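Local coordinates for DUF411 domain-containing protein (Pseudomonas aeruginosa, PDB 6WIS), which binds a cysteine-bridged cluster of four copper ions and probably takes part in bacterial copper resistance, at residues A[35-38]-A[39-42]. Numbering follows the deposited sequence.
Sequences EADM and SAVK. With ZN (zinc ion), chain K.
Asp37 caps the N-terminus of helix 38-45 by meeting Ala40, a local contact at the surface where the loop after strand 29-34 turns into that helix. It is an N-cap, with a zinc site just before it. The capping bond is weak: Ala40 N reaches Asp37 OD1 at 3.3 Å. A water bridges the cap: it donates to Asp37 OD1 and accepts from Ser39 N, so the carboxylate serves two N-H groups of the first turn, one directly and one through water. The first backbone hydrogen bonds of the helix run from Val41 N to Asp37 O and from Lys42 N to Met38 O, the latter 2.9 Å long and nearly straight at 164°.

Glu35 joins the cap to the metal. Its OE1 binds the zinc ion at 2.3 Å, and His8 and His33 supply further ligands. Its other oxygen, OE2, accepts from Asp37 N at 2.8 Å, on the anti side of the carboxylate and 18° out of its plane. The Asp37 N-H bond probably helps hold the carboxylate's orientation at the metal. The Glu35 chain bends at chi2 (66°), which brings the carboxylate back to Asp37 N. Val41 approaches the same carboxylate from the opposite direction, with CG2 3.3 Å from Glu35 OE2.

On another side of the turn, the selenomethionine Met38 and Lys42 cross at a slant. Lys42 NZ hydrogen-bonds to Thr56 OG1 and forms a salt bridge with Glu65. The aliphatic part of Lys42 packs on Met38, where Lys42 CE sits tightly against Met38 CG at 3.5 Å.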
loop_
_atom_site.group_PDB
_atom_site.type_symbol
_atom_site.label_atom_id
_atom_site.label_comp_id
_atom_site.label_asym_id
_atom_site.label_seq_id
_atom_site.Cartn_x
_atom_site.Cartn_y
_atom_site.Cartn_z
ATOM N N GLU A 35 -11.336 -7.998 5.350
ATOM C CA GLU A 35 -11.147 -9.051 4.347
ATOM C C GLU A 35 -11.441 -10.446 4.895
ATOM O O GLU A 35 -10.924 -10.813 5.949
ATOM C CB GLU A 35 -9.701 -9.045 3.828
ATOM C CG GLU A 35 -9.437 -10.263 2.918
ATOM C CD GLU A 35 -10.263 -10.106 1.722
ATOM O OE1 GLU A 35 -10.368 -8.930 1.451
ATOM O OE2 GLU A 35 -10.856 -11.037 1.120
ATOM N N ALA A 36 -12.220 -11.242 4.149
ATOM C CA ALA A 36 -12.454 -12.636 4.531
ATOM C C ALA A 36 -11.393 -13.584 3.989
ATOM O O ALA A 36 -11.082 -14.581 4.645
ATOM C CB ALA A 36 -13.830 -13.106 4.047
ATOM N N ASP A 37 -10.813 -13.311 2.791
ATOM C CA ASP A 37 -9.841 -14.242 2.192
ATOM C C ASP A 37 -8.671 -13.427 1.640
ATOM O O ASP A 37 -8.598 -13.127 0.441
ATOM C CB ASP A 37 -10.475 -15.115 1.112
ATOM C CG ASP A 37 -9.707 -16.430 0.895
ATOM O OD1 ASP A 37 -8.460 -16.472 1.095
ATOM O OD2 ASP A 37 -10.366 -17.426 0.531
HETATM N N MSE A 38 -7.739 -13.103 2.524
HETATM C CA MSE A 38 -6.659 -12.201 2.172
HETATM C C MSE A 38 -5.605 -12.893 1.296
HETATM O O MSE A 38 -5.022 -12.255 0.417
HETATM C CB MSE A 38 -6.013 -11.612 3.429
HETATM C CG MSE A 38 -4.935 -10.594 3.092
HETATM SE SE MSE A 38 -5.736 -8.979 2.273
HETATM C CE MSE A 38 -6.103 -8.037 3.919
ATOM N N SER A 39 -5.370 -14.191 1.532
ATOM C CA SER A 39 -4.512 -14.969 0.636
ATOM C C SER A 39 -4.992 -14.901 -0.810
ATOM O O SER A 39 -4.194 -14.685 -1.734
ATOM C CB SER A 39 -4.448 -16.426 1.098
ATOM O OG SER A 39 -3.443 -16.564 2.079
ATOM N N ALA A 40 -6.290 -15.113 -1.031
ATOM C CA ALA A 40 -6.840 -15.007 -2.381
ATOM C C ALA A 40 -6.647 -13.604 -2.945
ATOM O O ALA A 40 -6.307 -13.440 -4.124
ATOM C CB ALA A 40 -8.327 -15.366 -2.386
ATOM N N VAL A 41 -6.882 -12.574 -2.122
ATOM C CA VAL A 41 -6.786 -11.206 -2.625
ATOM C C VAL A 41 -5.358 -10.919 -3.068
ATOM O O VAL A 41 -5.116 -10.427 -4.172
ATOM C CB VAL A 41 -7.261 -10.192 -1.564
ATOM C CG1 VAL A 41 -6.926 -8.771 -2.025
ATOM C CG2 VAL A 41 -8.761 -10.322 -1.311
ATOM N N LYS A 42 -4.389 -11.276 -2.233
ATOM C CA LYS A 42 -3.015 -10.924 -2.540
ATOM C C LYS A 42 -2.493 -11.749 -3.708
ATOM O O LYS A 42 -1.823 -11.215 -4.606
ATOM C CB LYS A 42 -2.135 -11.117 -1.304
ATOM C CG LYS A 42 -2.335 -10.053 -0.201
ATOM C CD LYS A 42 -1.219 -10.188 0.839
ATOM C CE LYS A 42 -1.702 -9.721 2.209
ATOM N NZ LYS A 42 -2.294 -8.336 2.141
HETATM ZN ZN ZN K . -11.624 -7.796 -0.065
HETATM O O HOH W 1 -6.911 -15.982 3.566
#